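Local coordinates for CELL division control protein 6 (Pyrobaculum aerophilum, PDB 1FNN) that binds ADP and magnesium through an AAA+ ATPase domain and is probably involved in regulating DNA replication, at residues W36-G41 with E66-K71. Numbering follows the deposited sequence.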
loop_
_atom_site.group_PDB
_atom_site.type_symbol
_atom_site.label_atom_id
_atom_site.label_comp_id
_atom_site.label_asym_id
_atom_site.label_seq_id
_atom_site.Cartn_x
_atom_site.Cartn_y
_atom_site.Cartn_z
ATOM N N TRP A 36 16.507 -21.048 12.152
ATOM C CA TRP A 36 15.486 -21.703 12.966
ATOM C C TRP A 36 14.507 -22.521 12.126
ATOM O O TRP A 36 14.233 -23.664 12.523
ATOM C CB TRP A 36 14.746 -20.730 13.823
ATOM C CG TRP A 36 13.764 -21.209 14.852
ATOM C CD1 TRP A 36 14.036 -21.413 16.163
ATOM C CD2 TRP A 36 12.370 -21.542 14.692
ATOM N NE1 TRP A 36 12.912 -21.848 16.819
ATOM C CE2 TRP A 36 11.877 -21.939 15.952
ATOM C CE3 TRP A 36 11.503 -21.540 13.595
ATOM C CZ2 TRP A 36 10.560 -22.331 16.169
ATOM C CZ3 TRP A 36 10.188 -21.932 13.811
ATOM C CH2 TRP A 36 9.729 -22.317 15.058
ATOM N N LEU A 37 14.112 -22.023 10.939
ATOM C CA LEU A 37 13.217 -22.852 10.110
ATOM C C LEU A 37 13.893 -24.145 9.645
ATOM O O LEU A 37 13.243 -25.206 9.465
ATOM C CB LEU A 37 12.740 -22.000 8.923
ATOM C CG LEU A 37 11.734 -20.887 9.343
ATOM C CD1 LEU A 37 11.455 -19.974 8.135
ATOM C CD2 LEU A 37 10.446 -21.532 9.842
ATOM N N ARG A 38 15.184 -24.050 9.329
ATOM C CA ARG A 38 15.921 -25.265 8.893
ATOM C C ARG A 38 16.099 -26.238 10.059
ATOM O O ARG A 38 16.106 -27.454 9.846
ATOM C CB ARG A 38 17.253 -24.896 8.255
ATOM C CG ARG A 38 17.162 -24.332 6.835
ATOM C CD ARG A 38 18.568 -24.081 6.251
ATOM N NE ARG A 38 19.115 -22.860 6.902
ATOM C CZ ARG A 38 18.858 -21.639 6.406
ATOM N NH1 ARG A 38 18.117 -21.470 5.320
ATOM N NH2 ARG A 38 19.345 -20.546 6.991
ATOM N N ASN A 39 16.364 -25.784 11.272
ATOM C CA ASN A 39 16.592 -26.564 12.464
ATOM C C ASN A 39 16.044 -25.870 13.693
ATOM O O ASN A 39 16.733 -25.314 14.568
ATOM C CB ASN A 39 18.081 -26.825 12.755
ATOM C CG ASN A 39 18.810 -27.624 11.699
ATOM O OD1 ASN A 39 18.433 -28.755 11.373
ATOM N ND2 ASN A 39 19.867 -27.037 11.145
ATOM N N PRO A 40 14.735 -25.976 13.919
ATOM C CA PRO A 40 14.054 -25.251 14.958
ATOM C C PRO A 40 14.283 -25.698 16.383
ATOM O O PRO A 40 14.530 -26.872 16.663
ATOM C CB PRO A 40 12.555 -25.470 14.673
ATOM C CG PRO A 40 12.530 -26.733 13.854
ATOM C CD PRO A 40 13.781 -26.666 13.004
ATOM N N GLY A 41 14.081 -24.762 17.286
ATOM C CA GLY A 41 14.028 -25.032 18.708
ATOM C C GLY A 41 15.271 -24.694 19.509
ATOM O O GLY A 41 15.205 -24.875 20.726
ATOM N N GLU A 66 6.736 -18.926 1.541
ATOM C CA GLU A 66 6.732 -19.601 0.273
ATOM C C GLU A 66 8.136 -20.167 0.001
ATOM O O GLU A 66 8.216 -21.335 -0.427
ATOM C CB GLU A 66 6.309 -18.658 -0.853
ATOM C CG GLU A 66 6.195 -19.226 -2.254
ATOM C CD GLU A 66 5.888 -18.002 -3.152
ATOM O OE1 GLU A 66 4.799 -17.419 -3.073
ATOM O OE2 GLU A 66 6.793 -17.686 -3.909
ATOM N N LEU A 67 9.189 -19.455 0.374
ATOM C CA LEU A 67 10.530 -19.964 0.110
ATOM C C LEU A 67 10.929 -21.111 1.046
ATOM O O LEU A 67 11.905 -21.790 0.767
ATOM C CB LEU A 67 11.531 -18.826 0.251
ATOM C CG LEU A 67 11.345 -17.685 -0.759
ATOM C CD1 LEU A 67 12.235 -16.496 -0.441
ATOM C CD2 LEU A 67 11.572 -18.186 -2.182
ATOM N N TYR A 68 10.324 -21.211 2.224
ATOM C CA TYR A 68 10.716 -22.177 3.236
ATOM C C TYR A 68 9.725 -23.316 3.426
ATOM O O TYR A 68 10.064 -24.314 4.062
ATOM C CB TYR A 68 10.866 -21.486 4.603
ATOM C CG TYR A 68 12.267 -20.907 4.693
ATOM C CD1 TYR A 68 13.322 -21.694 5.129
ATOM C CD2 TYR A 68 12.523 -19.587 4.334
ATOM C CE1 TYR A 68 14.610 -21.192 5.218
ATOM C CE2 TYR A 68 13.809 -19.065 4.410
ATOM C CZ TYR A 68 14.840 -19.870 4.853
ATOM O OH TYR A 68 16.113 -19.359 4.934
ATOM N N LYS A 69 8.589 -23.242 2.781
ATOM C CA LYS A 69 7.422 -24.082 2.940
ATOM C C LYS A 69 7.791 -25.586 2.841
ATOM O O LYS A 69 7.325 -26.415 3.623
ATOM C CB LYS A 69 6.547 -23.823 1.700
ATOM C CG LYS A 69 5.115 -23.472 1.856
ATOM C CD LYS A 69 4.295 -23.552 0.587
ATOM C CE LYS A 69 4.972 -23.177 -0.709
ATOM N NZ LYS A 69 4.036 -23.375 -1.857
ATOM N N ASP A 70 8.645 -25.908 1.889
ATOM C CA ASP A 70 8.954 -27.338 1.691
ATOM C C ASP A 70 10.234 -27.762 2.372
ATOM O O ASP A 70 10.753 -28.833 2.073
ATOM C CB ASP A 70 8.975 -27.606 0.174
ATOM C CG ASP A 70 7.557 -27.405 -0.357
ATOM O OD1 ASP A 70 6.632 -28.004 0.221
ATOM O OD2 ASP A 70 7.376 -26.656 -1.333
ATOM N N LYS A 71 10.876 -26.862 3.117
ATOM C CA LYS A 71 12.178 -27.036 3.708
ATOM C C LYS A 71 12.153 -26.892 5.222
ATOM O O LYS A 71 13.195 -26.632 5.838
ATOM C CB LYS A 71 13.154 -25.961 3.195
ATOM C CG LYS A 71 13.058 -25.641 1.732
ATOM C CD LYS A 71 14.296 -25.071 1.084
ATOM C CE LYS A 71 14.921 -23.925 1.840
ATOM N NZ LYS A 71 13.930 -22.918 2.296
#
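In the P-loop ATPase domain of this AAA+ protein, Leu37 and Arg38 at the end of helix 23-38 pack on Tyr68, where helix 57-68, which starts at the Walker A lysine Lys57, runs into a type I turn from Tyr68 to Lys71. The Tyr68 ring reaches across to the other helix. Leu37 CD1 sits over one face, 4.0 Å from the ring centroid and offset toward the rim on the CG side, a CH-pi contact; the two side chains cross at about a right angle. On the opposite face lies Lys71 NZ, 3.1 Å above the ring plane and again offset toward the rim. The ammonium is tied by a 2.8 Å hydrogen bond from Lys71 NZ to Leu67 O, while Lys71 N bonds to Tyr68 O within the turn. At the ring's hydroxyl end, Arg38 NH1 donates to Tyr68 OH at 2.9 Å. This bond is bent, with an N-H...O angle of 131°, and the hydroxyl stands 32° out of the guanidinium plane. The Arg38 chain bends at chi3 (-75°), which sets NE, and chi4 then places CZ near the phenol. Asp30 OD1, farther back on helix 23-38, also hydrogen-bonds Tyr68 OH, and Asn35 OD1 holds Arg38 NH2. Just past the turn, Thr72 OG1 donates to Leu37 O. A leucine in place of Tyr68 would probably leave Arg38 NH1 and Asp30 without their shared hydroxyl partner and take the aromatic face from Leu37 CD1. The tyrosine thus joins the helices through both apolar and polar contacts: its buried ring packs against Leu37, and its hydroxyl links to a cationic and an acidic side chain, whose opposite charges would be expected to polarise the phenol.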